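Long-range contacts in beta-ketoacyl synthase (Burkholderia phymatum, PDB 4EWG), which probably catalyses the condensation of acyl chains with malonyl-acyl-carrier protein in fatty acid synthesis, as other beta-ketoacyl-ACP synthases do: residues T11-V16 and E348-I353; M105-G110 and T146-V151; P225-R230 and N366-D371; V262-N267 and I402-I407; I299-A304 and P329-K334. All coordinates share one frame; numbering follows the deposited sequence.

Four of the five contacts lie in the buried interior and involve the large mixed sheet of this thiolase-like fold; contact 3, partly exposed, ties two loops. Contacts 1 and 2 each press a helix on a strand of that sheet without hydrogen bonds between their segments, relying on glycine, aromatic and aliphatic surfaces. Contacts 4 and 5 join neighbouring strands: backbone bonds dominate antiparallel contact 4, while parallel contact 5 adds a side-chain relay to fewer, mostly weak ones. Contact 3 adds charge: a buried aspartate and two salt bridges. Contacts 1 and 5 meet through the salt bridge of Glu-348 with Lys-334, contacts 3 and 5 at Pro-225 and Ser-332. Contacts 2 and 4 also reach the second subunit.

Contact 1 of 5, residues T11-V16 and E348-I353; sequences TGMGGV and EAWWTI
Met-13 and Trp-350 meet where helix 344-358 packs on strand 8-16 of the large mixed sheet, a helix-on-sheet layer of the thiolase-like fold. The short segments approach to 8.9 Å between axes, and no hydrogen bond joins them. Trp-350 has CG anti to its backbone N (chi1 166°), which carries the indole from the helix onto the strand. Its six-membered ring lies over Gly-14, whose CA sits 4.1 Å from the ring centroid and 12° off the normal, a CH-pi contact over the face. Glycine suits this place because the bare backbone lets the ring come close; Gly-15, likewise with no side chain, lets CZ3 of Trp-350 come to 3.4 Å from its N. The opposite face of the indole is met by NE1 of the next residue, Trp-351, while the NE1 of Trp-350 bonds to Glu-354 one helical turn on, so this buried N-H is satisfied within the helix.

Met-13 packs beside the pyrrole end, at CD1. Its flexible thioether bends at chi3 (-61°), bringing CE back beside the indole, where both CB and CE lie near CD1 of Trp-350. The sulfur stands obliquely to the five-membered ring, a Met-aromatic contact at 4.9 Å from the centroid. Beyond the ring, Met-13 SD also meets the beta-branched Ile-353, touching its CG2 at 3.9 Å.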
# COMPACT_ATOMS: atom_id res chain seq x y z
N THR A 11 4.01 -22.10 -6.05
CA THR A 11 4.72 -23.32 -5.55
C THR A 11 4.60 -23.49 -4.04
O THR A 11 5.08 -24.48 -3.49
CB THR A 11 6.19 -23.24 -5.93
OG1 THR A 11 6.70 -21.98 -5.50
CG2 THR A 11 6.35 -23.29 -7.43
N GLY A 12 3.96 -22.53 -3.36
CA GLY A 12 3.69 -22.61 -1.92
C GLY A 12 2.36 -21.96 -1.55
O GLY A 12 2.04 -20.88 -2.06
N MET A 13 1.57 -22.62 -0.69
CA MET A 13 0.32 -22.04 -0.16
C MET A 13 0.19 -22.39 1.31
O MET A 13 0.49 -23.52 1.72
CB MET A 13 -0.92 -22.60 -0.90
CG MET A 13 -0.78 -22.66 -2.40
SD MET A 13 -2.30 -23.00 -3.31
CE MET A 13 -2.73 -24.62 -2.65
N GLY A 14 -0.28 -21.43 2.09
CA GLY A 14 -0.52 -21.63 3.49
C GLY A 14 -1.22 -20.45 4.13
O GLY A 14 -1.26 -19.35 3.58
N GLY A 15 -1.73 -20.67 5.32
CA GLY A 15 -2.38 -19.62 6.09
C GLY A 15 -2.88 -20.06 7.45
O GLY A 15 -2.71 -21.23 7.87
N VAL A 16 -3.46 -19.08 8.14
CA VAL A 16 -3.97 -19.23 9.46
C VAL A 16 -5.45 -18.82 9.34
O VAL A 16 -5.72 -17.70 8.99
CB VAL A 16 -3.08 -18.33 10.44
CG1 VAL A 16 -3.86 -17.85 11.61
CG2 VAL A 16 -1.84 -19.09 10.94
N GLU A 348 -9.05 -16.85 -0.17
CA GLU A 348 -9.96 -17.32 -1.22
C GLU A 348 -9.22 -17.80 -2.44
O GLU A 348 -9.65 -18.76 -3.06
CB GLU A 348 -10.98 -16.22 -1.59
CG GLU A 348 -11.99 -16.03 -0.45
CD GLU A 348 -12.69 -14.68 -0.46
OE1 GLU A 348 -12.75 -14.04 -1.50
OE2 GLU A 348 -13.23 -14.29 0.58
N ALA A 349 -8.09 -17.17 -2.78
CA ALA A 349 -7.30 -17.64 -3.90
C ALA A 349 -6.76 -19.05 -3.57
O ALA A 349 -6.89 -20.00 -4.35
CB ALA A 349 -6.18 -16.66 -4.21
N TRP A 350 -6.17 -19.16 -2.39
CA TRP A 350 -5.60 -20.43 -1.89
C TRP A 350 -6.63 -21.54 -1.96
O TRP A 350 -6.42 -22.55 -2.63
CB TRP A 350 -5.10 -20.19 -0.47
CG TRP A 350 -4.77 -21.41 0.34
CD1 TRP A 350 -4.40 -22.64 -0.12
CD2 TRP A 350 -4.70 -21.50 1.79
NE1 TRP A 350 -4.19 -23.50 0.93
CE2 TRP A 350 -4.35 -22.86 2.10
CE3 TRP A 350 -4.97 -20.62 2.82
CZ2 TRP A 350 -4.23 -23.30 3.38
CZ3 TRP A 350 -4.85 -21.08 4.12
CH2 TRP A 350 -4.48 -22.39 4.39
N TRP A 351 -7.77 -21.33 -1.29
CA TRP A 351 -8.82 -22.37 -1.23
C TRP A 351 -9.39 -22.66 -2.58
O TRP A 351 -9.71 -23.81 -2.86
CB TRP A 351 -9.90 -21.97 -0.26
CG TRP A 351 -9.40 -21.99 1.18
CD1 TRP A 351 -8.09 -22.10 1.61
CD2 TRP A 351 -10.18 -21.87 2.39
NE1 TRP A 351 -8.02 -22.06 2.95
CE2 TRP A 351 -9.25 -21.91 3.48
CE3 TRP A 351 -11.52 -21.75 2.66
CZ2 TRP A 351 -9.65 -21.83 4.79
CZ3 TRP A 351 -11.93 -21.65 4.00
CH2 TRP A 351 -11.01 -21.70 5.04
N THR A 352 -9.52 -21.65 -3.45
CA THR A 352 -9.98 -21.87 -4.82
C THR A 352 -9.02 -22.80 -5.61
O THR A 352 -9.47 -23.63 -6.38
CB THR A 352 -10.18 -20.54 -5.58
OG1 THR A 352 -11.21 -19.82 -4.94
CG2 THR A 352 -10.57 -20.74 -7.02
N ILE A 353 -7.71 -22.65 -5.41
CA ILE A 353 -6.73 -23.53 -6.05
C ILE A 353 -6.79 -24.96 -5.47
O ILE A 353 -6.71 -25.93 -6.21
CB ILE A 353 -5.30 -22.99 -5.93
CG1 ILE A 353 -5.14 -21.70 -6.74
CG2 ILE A 353 -4.30 -23.99 -6.47
CD1 ILE A 353 -3.86 -20.98 -6.40

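Contact 2 of 5, residues M105-G110 and T146-V151; sequences MGVAYG and TTAVNV
Strand 105-110 and the first turns of helix 146-154 run roughly antiparallel, 145° between their directions, with the segment axes 6.3 Å apart and Tyr-109 and Ala-148 closest in backbone. So near an approach needs a small residue, and Ala-148 supplies it: its CA lies 3.6 Å from Tyr-109 CB, and its methyl rests beside the same carbon. On one side of this point, Thr-147 crosses the tyrosine at about a right angle. Its OG1 stands between the backbone N and carbonyl carbon (chi1 56°), and from there it touches Gly-110 CA at 3.4 Å and Tyr-109 CD1 at 3.5 Å; a glycine offers the hydroxyl a bare CA. One helical turn on, Val-151 places CG2 over a face of the Tyr-109 ring, 4.4 Å from CE2, while its CG1 meets Val-107 CG1 at 4.1 Å. The same Val-107 methyl lies 3.6 Å from Ala-148 O. The Tyr-109 ring runs on away from the helix, its OH bonding Thr-241 OG1, and helix 76-92 touches the ring through Ala-81 and Ser-85. With no hydrogen bond between the two segments, the contact rests on shape and apolar burial, while the tyrosine's polar tip is satisfied on another strand of the sheet.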
# COMPACT_ATOMS: atom_id res chain seq x y z
N MET A 105 13.88 -12.69 -3.86
CA MET A 105 12.52 -12.81 -3.38
C MET A 105 12.08 -11.52 -2.72
O MET A 105 12.78 -10.98 -1.90
CB MET A 105 12.40 -13.94 -2.36
CG MET A 105 11.00 -14.08 -1.80
SD MET A 105 10.80 -15.38 -0.60
CE MET A 105 10.89 -16.86 -1.65
N GLY A 106 10.87 -11.08 -3.06
CA GLY A 106 10.26 -9.86 -2.49
C GLY A 106 8.95 -10.18 -1.81
O GLY A 106 8.59 -11.36 -1.62
N VAL A 107 8.24 -9.15 -1.37
CA VAL A 107 7.04 -9.33 -0.59
C VAL A 107 5.94 -8.36 -1.01
O VAL A 107 6.18 -7.15 -1.11
CB VAL A 107 7.30 -9.15 0.92
CG1 VAL A 107 5.97 -9.29 1.69
CG2 VAL A 107 8.36 -10.13 1.39
N ALA A 108 4.76 -8.88 -1.30
CA ALA A 108 3.59 -8.06 -1.50
C ALA A 108 2.56 -8.47 -0.45
O ALA A 108 2.24 -9.66 -0.29
CB ALA A 108 3.04 -8.25 -2.92
N TYR A 109 2.07 -7.50 0.31
CA TYR A 109 1.17 -7.81 1.42
C TYR A 109 0.44 -6.57 1.91
O TYR A 109 0.96 -5.46 1.81
CB TYR A 109 1.98 -8.37 2.62
CG TYR A 109 1.47 -9.65 3.18
CD1 TYR A 109 0.43 -9.66 4.16
CD2 TYR A 109 1.99 -10.87 2.76
CE1 TYR A 109 -0.04 -10.87 4.68
CE2 TYR A 109 1.52 -12.08 3.29
CZ TYR A 109 0.51 -12.07 4.23
OH TYR A 109 0.05 -13.27 4.71
N GLY A 110 -0.73 -6.78 2.49
CA GLY A 110 -1.41 -5.70 3.16
C GLY A 110 -2.53 -6.13 4.07
O GLY A 110 -2.83 -7.32 4.20
N THR A 146 2.63 -2.79 7.96
CA THR A 146 3.13 -3.64 9.04
C THR A 146 3.25 -5.12 8.62
O THR A 146 4.27 -5.77 8.91
CB THR A 146 2.29 -3.51 10.33
OG1 THR A 146 2.97 -4.16 11.41
CG2 THR A 146 0.87 -4.06 10.16
N THR A 147 2.23 -5.63 7.93
CA THR A 147 2.27 -7.00 7.51
C THR A 147 3.47 -7.21 6.54
O THR A 147 4.29 -8.08 6.76
CB THR A 147 0.96 -7.47 6.87
OG1 THR A 147 0.64 -6.61 5.78
CG2 THR A 147 -0.16 -7.49 7.88
N ALA A 148 3.58 -6.36 5.51
CA ALA A 148 4.57 -6.56 4.44
C ALA A 148 6.00 -6.48 4.98
O ALA A 148 6.86 -7.31 4.62
CB ALA A 148 4.41 -5.52 3.32
N VAL A 149 6.25 -5.47 5.80
CA VAL A 149 7.55 -5.27 6.37
C VAL A 149 7.90 -6.42 7.37
O VAL A 149 8.99 -6.95 7.33
CB VAL A 149 7.66 -3.90 7.05
CG1 VAL A 149 8.93 -3.80 7.89
CG2 VAL A 149 7.64 -2.80 5.98
N ASN A 150 6.95 -6.83 8.20
CA ASN A 150 7.23 -7.90 9.18
C ASN A 150 7.54 -9.25 8.52
O ASN A 150 8.44 -9.92 8.92
CB ASN A 150 6.10 -8.04 10.20
CG ASN A 150 6.27 -7.12 11.37
OD1 ASN A 150 7.34 -7.10 11.97
ND2 ASN A 150 5.23 -6.33 11.69
N VAL A 151 6.80 -9.58 7.48
CA VAL A 151 7.07 -10.76 6.71
C VAL A 151 8.44 -10.67 6.05
O VAL A 151 9.25 -11.60 6.17
CB VAL A 151 6.01 -10.95 5.61
CG1 VAL A 151 6.45 -12.04 4.65
CG2 VAL A 151 4.63 -11.21 6.22

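Contact 3 of 5, residues P225-R230 and N366-D371; sequences PFDAKR and NLTEVD
Asp-227 receives two backbone N-H groups of the facing loop, where 225-230 and 366-371 pair through a single beta bridge, Asp-227 with Val-370, between two loops of the ketosynthase fold. From CB, with CG anti to the backbone N (chi1 -169°), the side chain turns toward 366-371. CB packs against Leu-367 CD1 at 3.7 Å, and CG lies 3.7 Å from both Glu-369 O and Asn-366 O. OD1 accepts from Thr-368 N almost end-on at 2.8 Å and from Glu-369 N on its syn side at 3.1 Å, the two displaced to opposite faces. OD2 accepts from Lys-229 N, making an Asx turn, and a water bonded to OD2 also bonds Thr-368 OG1; Arg-224 adds a salt bridge to OD2. A short acid suits this spot: OD1 serves N-H groups of 366-371 and OD2 one of its own loop, which would favour the ionised form.

The backbones also bond, Asp-371 N to Phe-226 O and Ala-228 N to Glu-369 O. Outside, Lys-229 reaches Glu-369 in a long salt bridge. Arg-230 is shared, its NE and NH2 bonding to the carbonyls of Thr-309 and Asp-310. Its NH1 donates to Asp-227 O and, nearly in the guanidinium plane, to Asp-371 OD2 at 2.9 Å.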
# COMPACT_ATOMS: atom_id res chain seq x y z
N PRO A 225 -24.65 -15.47 1.66
CA PRO A 225 -24.42 -14.87 0.36
C PRO A 225 -25.47 -15.25 -0.69
O PRO A 225 -25.81 -16.42 -0.82
CB PRO A 225 -23.04 -15.39 -0.04
CG PRO A 225 -22.39 -15.70 1.23
CD PRO A 225 -23.48 -16.21 2.13
N PHE A 226 -25.98 -14.24 -1.39
CA PHE A 226 -26.97 -14.40 -2.49
C PHE A 226 -28.34 -14.92 -2.05
O PHE A 226 -29.20 -15.18 -2.87
CB PHE A 226 -26.40 -15.25 -3.63
CG PHE A 226 -25.05 -14.79 -4.09
CD1 PHE A 226 -24.92 -13.60 -4.78
CD2 PHE A 226 -23.91 -15.52 -3.77
CE1 PHE A 226 -23.68 -13.16 -5.18
CE2 PHE A 226 -22.66 -15.10 -4.18
CZ PHE A 226 -22.54 -13.91 -4.88
N ASP A 227 -28.55 -15.04 -0.75
CA ASP A 227 -29.79 -15.58 -0.21
C ASP A 227 -30.84 -14.47 0.01
O ASP A 227 -30.52 -13.34 0.39
CB ASP A 227 -29.50 -16.28 1.12
CG ASP A 227 -30.68 -17.10 1.62
OD1 ASP A 227 -30.88 -18.21 1.08
OD2 ASP A 227 -31.39 -16.62 2.52
N ALA A 228 -32.10 -14.82 -0.21
CA ALA A 228 -33.22 -13.86 -0.10
C ALA A 228 -33.41 -13.37 1.32
O ALA A 228 -34.03 -12.35 1.52
CB ALA A 228 -34.52 -14.50 -0.56
N LYS A 229 -32.90 -14.11 2.30
CA LYS A 229 -33.11 -13.76 3.70
C LYS A 229 -31.85 -13.20 4.34
O LYS A 229 -31.81 -13.01 5.53
CB LYS A 229 -33.64 -14.99 4.50
CG LYS A 229 -35.05 -15.46 4.11
CD LYS A 229 -36.01 -14.28 3.96
CE LYS A 229 -37.48 -14.68 3.92
NZ LYS A 229 -37.83 -15.27 2.59
N ARG A 230 -30.82 -12.93 3.55
CA ARG A 230 -29.55 -12.43 4.12
C ARG A 230 -29.80 -11.04 4.70
O ARG A 230 -30.71 -10.35 4.25
CB ARG A 230 -28.45 -12.38 3.06
CG ARG A 230 -28.64 -11.30 2.00
CD ARG A 230 -27.58 -11.41 0.93
NE ARG A 230 -27.64 -10.34 -0.06
CZ ARG A 230 -28.54 -10.26 -1.05
NH1 ARG A 230 -29.48 -11.19 -1.19
NH2 ARG A 230 -28.50 -9.23 -1.90
N ASN A 366 -25.72 -21.82 3.95
CA ASN A 366 -26.89 -21.01 4.30
C ASN A 366 -27.51 -20.23 3.10
O ASN A 366 -28.05 -19.13 3.26
CB ASN A 366 -26.57 -20.05 5.46
CG ASN A 366 -26.51 -20.76 6.81
OD1 ASN A 366 -27.45 -21.46 7.21
ND2 ASN A 366 -25.45 -20.56 7.54
N LEU A 367 -27.43 -20.84 1.91
CA LEU A 367 -28.11 -20.34 0.71
C LEU A 367 -29.24 -21.31 0.36
O LEU A 367 -29.00 -22.33 -0.28
CB LEU A 367 -27.12 -20.20 -0.47
CG LEU A 367 -27.68 -19.74 -1.84
CD1 LEU A 367 -28.40 -18.38 -1.76
CD2 LEU A 367 -26.57 -19.65 -2.87
N THR A 368 -30.47 -20.98 0.77
CA THR A 368 -31.61 -21.88 0.58
C THR A 368 -32.64 -21.34 -0.42
O THR A 368 -33.31 -22.13 -1.07
CB THR A 368 -32.29 -22.15 1.93
OG1 THR A 368 -32.66 -20.90 2.53
CG2 THR A 368 -31.30 -22.90 2.85
N GLU A 369 -32.75 -20.02 -0.55
CA GLU A 369 -33.59 -19.40 -1.58
C GLU A 369 -32.78 -18.28 -2.24
O GLU A 369 -32.47 -17.26 -1.60
CB GLU A 369 -34.85 -18.81 -0.97
CG GLU A 369 -35.80 -18.21 -2.01
CD GLU A 369 -36.95 -17.38 -1.40
OE1 GLU A 369 -37.05 -17.27 -0.17
OE2 GLU A 369 -37.77 -16.85 -2.18
N VAL A 370 -32.43 -18.45 -3.51
CA VAL A 370 -31.69 -17.45 -4.22
C VAL A 370 -32.53 -16.19 -4.36
O VAL A 370 -33.65 -16.24 -4.84
CB VAL A 370 -31.25 -17.93 -5.61
CG1 VAL A 370 -30.45 -16.82 -6.31
CG2 VAL A 370 -30.40 -19.18 -5.48
N ASP A 371 -31.98 -15.08 -3.90
CA ASP A 371 -32.61 -13.79 -3.96
C ASP A 371 -32.98 -13.45 -5.40
O ASP A 371 -32.10 -13.40 -6.25
CB ASP A 371 -31.62 -12.75 -3.42
CG ASP A 371 -32.14 -11.33 -3.52
OD1 ASP A 371 -33.31 -11.13 -3.83
OD2 ASP A 371 -31.36 -10.39 -3.24
O HOH W 1 -33.58 -18.19 2.95

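Contact 4 of 5, residues V262-N267 and I402-I407; sequences VGFGCN and INTSLI
Gly-263 to Asn-267 pair with Ile-407 to Asn-403 as antiparallel neighbours in the large mixed sheet, and a classic beta bulge sets in where Val-262 and Gly-263 both face Ile-407. In the backbone, Gly-265 and Ser-405 bond reciprocally, as do Asn-267 and Asn-403. At the bulge, Ile-407 O takes Val-262 N at 2.9 Å and Gly-263 N only weakly, while Ile-407 N bonds Gly-263 O. At the non-hydrogen-bonded pairs between these rungs, CA-H groups meet carbonyls, such as Cys-266 CA with Asn-403 O at 3.2 Å.

Among apolar contacts, Phe-264 has CG anti to its backbone N (chi1 173°), which lays the long ring toward Leu-406 and Thr-404; its CD1 meets Leu-406 CD2 at 3.5 Å. Helix 170-183 covers this face, and Arg-160 of the second subunit packs on Phe-264. On the other face, Gly-263 and Gly-265 put no side chain beside Ile-407 and Ser-405. At the bulge, Val-262 CG2 presses on Ile-407 CG2 at 3.4 Å, tighter than usual.

Polar amides close the far end. Asn-267 gives ND2 to Thr-280 O, and Asn-403 ND2 bonds Asp-269. Their planes are 63° apart, and Asn-403 ND2 donates to Asn-267 OD1 at 3.0 Å from above that carbonyl's plane.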
# COMPACT_ATOMS: atom_id res chain seq x y z
N VAL A 262 -2.57 -16.80 -14.70
CA VAL A 262 -2.59 -16.45 -16.12
C VAL A 262 -3.22 -15.10 -16.42
O VAL A 262 -2.98 -14.54 -17.49
CB VAL A 262 -3.23 -17.56 -17.00
CG1 VAL A 262 -2.28 -18.79 -17.09
CG2 VAL A 262 -4.60 -17.98 -16.48
N GLY A 263 -4.00 -14.54 -15.49
CA GLY A 263 -4.54 -13.20 -15.67
C GLY A 263 -4.84 -12.46 -14.41
O GLY A 263 -5.20 -13.04 -13.37
N PHE A 264 -4.69 -11.15 -14.49
CA PHE A 264 -5.05 -10.28 -13.39
C PHE A 264 -5.67 -9.02 -13.94
O PHE A 264 -5.08 -8.38 -14.78
CB PHE A 264 -3.81 -9.95 -12.57
CG PHE A 264 -4.04 -8.93 -11.51
CD1 PHE A 264 -4.99 -9.12 -10.53
CD2 PHE A 264 -3.25 -7.77 -11.46
CE1 PHE A 264 -5.18 -8.18 -9.53
CE2 PHE A 264 -3.42 -6.84 -10.44
CZ PHE A 264 -4.40 -7.04 -9.49
N GLY A 265 -6.85 -8.69 -13.46
CA GLY A 265 -7.53 -7.44 -13.85
C GLY A 265 -7.79 -6.62 -12.59
O GLY A 265 -8.17 -7.16 -11.55
N CYS A 266 -7.53 -5.32 -12.68
CA CYS A 266 -7.71 -4.44 -11.60
C CYS A 266 -8.14 -3.08 -12.07
O CYS A 266 -7.47 -2.46 -12.91
CB CYS A 266 -6.42 -4.33 -10.79
SG CYS A 266 -6.61 -3.29 -9.33
N ASN A 267 -9.26 -2.62 -11.53
CA ASN A 267 -9.80 -1.31 -11.83
C ASN A 267 -10.59 -0.74 -10.64
O ASN A 267 -10.57 -1.32 -9.57
CB ASN A 267 -10.65 -1.33 -13.12
CG ASN A 267 -11.98 -2.03 -12.95
OD1 ASN A 267 -12.23 -2.69 -11.94
ND2 ASN A 267 -12.85 -1.88 -13.94
N ILE A 402 -12.64 -0.54 -5.46
CA ILE A 402 -11.47 -1.24 -6.00
C ILE A 402 -11.85 -2.66 -6.35
O ILE A 402 -12.28 -3.43 -5.46
CB ILE A 402 -10.30 -1.27 -4.99
CG1 ILE A 402 -9.74 0.14 -4.77
CG2 ILE A 402 -9.20 -2.21 -5.44
CD1 ILE A 402 -8.84 0.28 -3.55
N ASN A 403 -11.69 -3.02 -7.63
CA ASN A 403 -12.03 -4.35 -8.10
C ASN A 403 -10.80 -5.14 -8.57
O ASN A 403 -9.92 -4.59 -9.25
CB ASN A 403 -13.03 -4.24 -9.26
CG ASN A 403 -14.15 -3.26 -8.97
OD1 ASN A 403 -14.75 -3.29 -7.88
ND2 ASN A 403 -14.43 -2.40 -9.92
N THR A 404 -10.78 -6.42 -8.22
CA THR A 404 -9.76 -7.37 -8.68
C THR A 404 -10.37 -8.67 -9.15
O THR A 404 -11.36 -9.14 -8.61
CB THR A 404 -8.74 -7.71 -7.59
OG1 THR A 404 -9.41 -8.36 -6.49
CG2 THR A 404 -8.06 -6.47 -7.08
N SER A 405 -9.75 -9.23 -10.18
CA SER A 405 -10.14 -10.51 -10.76
C SER A 405 -8.85 -11.29 -11.06
O SER A 405 -7.96 -10.79 -11.75
CB SER A 405 -10.92 -10.28 -12.05
OG SER A 405 -11.34 -11.48 -12.62
N LEU A 406 -8.76 -12.50 -10.54
CA LEU A 406 -7.59 -13.35 -10.73
C LEU A 406 -8.00 -14.57 -11.48
O LEU A 406 -9.00 -15.20 -11.12
CB LEU A 406 -7.01 -13.77 -9.39
CG LEU A 406 -6.28 -12.67 -8.64
CD1 LEU A 406 -6.17 -13.04 -7.13
CD2 LEU A 406 -4.92 -12.40 -9.28
N ILE A 407 -7.21 -14.95 -12.49
CA ILE A 407 -7.41 -16.20 -13.19
C ILE A 407 -6.23 -17.18 -12.96
O ILE A 407 -5.05 -16.86 -13.26
CB ILE A 407 -7.62 -15.99 -14.71
CG1 ILE A 407 -8.85 -15.10 -14.96
CG2 ILE A 407 -7.80 -17.34 -15.41
CD1 ILE A 407 -9.08 -14.67 -16.40

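Contact 5 of 5, residues I299-A304 and P329-K334; sequences IAYVNA and PISSLK
Val-302 and Ile-330 run alongside each other on one face of the sheet, on the parallel strands of a beta-alpha-beta unit whose helix 310-324 covers them. Ile-330 has CG1 anti to its backbone N (chi1 -175°), which runs the chain into the dip between Val-302 and Ala-304: CD1 touches Val-302 CG1 at 3.8 Å, and CG1 meets Ala-304 CB at 3.6 Å. The small alanine leaves room for this longer branch. At the strand start, the Pro-329 ring brings CD to 3.4 Å from Ala-300 O, and Pro-329 O takes the Val-302 amide; later rungs are weak.

On the face of Asn-303 and Ser-331, the Tyr-301 ring lies along the backbone of 329-331. Its OH donates to Ser-331 OG at 2.8 Å, near the ring plane, and accepts from Asn-303 ND2 at 3.0 Å. Leu-333 pushes CD1 against that amide at 3.6 Å, crossing it at about a right angle, and packs on Trp-351 of helix 344-358. A water bridges Asn-303 OD1, Ala-304 O and Leu-333 N. The phenol therefore bonds as donor and acceptor, and the relay from Asn-303 ND2 through Tyr-301 OH and Ser-331 OG to Ala-362 O satisfies buried polar groups in series.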
# COMPACT_ATOMS: atom_id res chain seq x y z
N ILE A 299 -13.70 -20.22 -18.52
CA ILE A 299 -13.74 -20.24 -17.04
C ILE A 299 -14.79 -21.23 -16.56
O ILE A 299 -15.98 -21.08 -16.86
CB ILE A 299 -14.04 -18.81 -16.49
CG1 ILE A 299 -13.02 -17.81 -17.05
CG2 ILE A 299 -14.02 -18.76 -14.95
CD1 ILE A 299 -11.58 -18.18 -16.68
N ALA A 300 -14.35 -22.25 -15.82
CA ALA A 300 -15.26 -23.29 -15.33
C ALA A 300 -15.94 -22.92 -13.99
O ALA A 300 -16.98 -23.49 -13.64
CB ALA A 300 -14.55 -24.60 -15.21
N TYR A 301 -15.38 -21.97 -13.25
CA TYR A 301 -15.91 -21.62 -11.91
C TYR A 301 -15.45 -20.24 -11.49
O TYR A 301 -14.34 -19.82 -11.80
CB TYR A 301 -15.49 -22.67 -10.87
CG TYR A 301 -15.69 -22.28 -9.41
CD1 TYR A 301 -16.89 -22.51 -8.77
CD2 TYR A 301 -14.65 -21.70 -8.66
CE1 TYR A 301 -17.09 -22.15 -7.43
CE2 TYR A 301 -14.84 -21.34 -7.32
CZ TYR A 301 -16.06 -21.57 -6.72
OH TYR A 301 -16.27 -21.24 -5.38
N VAL A 302 -16.33 -19.55 -10.80
CA VAL A 302 -16.00 -18.31 -10.17
C VAL A 302 -16.10 -18.47 -8.67
O VAL A 302 -17.14 -18.88 -8.16
CB VAL A 302 -16.97 -17.22 -10.65
CG1 VAL A 302 -16.77 -15.93 -9.85
CG2 VAL A 302 -16.80 -17.01 -12.13
N ASN A 303 -15.03 -18.09 -7.96
CA ASN A 303 -15.09 -17.88 -6.50
C ASN A 303 -15.50 -16.45 -6.25
O ASN A 303 -14.71 -15.53 -6.38
CB ASN A 303 -13.75 -18.21 -5.80
CG ASN A 303 -13.88 -18.29 -4.27
OD1 ASN A 303 -13.38 -17.41 -3.54
ND2 ASN A 303 -14.54 -19.35 -3.78
N ALA A 304 -16.77 -16.29 -5.90
CA ALA A 304 -17.35 -15.02 -5.56
C ALA A 304 -16.62 -14.33 -4.40
O ALA A 304 -15.92 -14.96 -3.60
CB ALA A 304 -18.84 -15.17 -5.23
N PRO A 329 -20.99 -21.60 -12.68
CA PRO A 329 -20.99 -22.03 -11.28
C PRO A 329 -20.23 -21.03 -10.41
O PRO A 329 -19.16 -20.53 -10.82
CB PRO A 329 -20.26 -23.38 -11.31
CG PRO A 329 -20.37 -23.83 -12.74
CD PRO A 329 -20.28 -22.57 -13.54
N ILE A 330 -20.78 -20.74 -9.24
CA ILE A 330 -20.24 -19.73 -8.37
C ILE A 330 -20.59 -20.09 -6.94
O ILE A 330 -21.63 -20.69 -6.68
CB ILE A 330 -20.81 -18.32 -8.75
CG1 ILE A 330 -20.19 -17.19 -7.94
CG2 ILE A 330 -22.32 -18.27 -8.59
CD1 ILE A 330 -20.37 -15.81 -8.56
N SER A 331 -19.69 -19.78 -6.01
CA SER A 331 -20.00 -19.87 -4.57
C SER A 331 -19.06 -18.97 -3.76
O SER A 331 -18.06 -18.47 -4.27
CB SER A 331 -19.94 -21.31 -4.06
OG SER A 331 -18.64 -21.82 -4.08
N SER A 332 -19.43 -18.76 -2.50
CA SER A 332 -18.74 -17.82 -1.60
C SER A 332 -18.26 -18.54 -0.38
O SER A 332 -19.06 -19.08 0.37
CB SER A 332 -19.71 -16.73 -1.17
OG SER A 332 -19.14 -15.94 -0.16
N LEU A 333 -16.94 -18.54 -0.18
CA LEU A 333 -16.34 -19.14 1.00
C LEU A 333 -16.59 -18.30 2.24
O LEU A 333 -16.34 -18.75 3.36
CB LEU A 333 -14.82 -19.32 0.78
CG LEU A 333 -14.46 -20.41 -0.24
CD1 LEU A 333 -13.01 -20.34 -0.69
CD2 LEU A 333 -14.84 -21.80 0.26
N LYS A 334 -17.03 -17.05 2.05
CA LYS A 334 -17.38 -16.16 3.20
C LYS A 334 -18.58 -16.70 3.95
O LYS A 334 -18.82 -16.34 5.10
CB LYS A 334 -17.64 -14.71 2.74
CG LYS A 334 -16.44 -14.04 2.04
CD LYS A 334 -16.63 -12.54 1.86
CE LYS A 334 -15.39 -11.85 1.31
NZ LYS A 334 -14.89 -12.33 -0.00
O HOH W 2 -15.23 -16.71 -1.65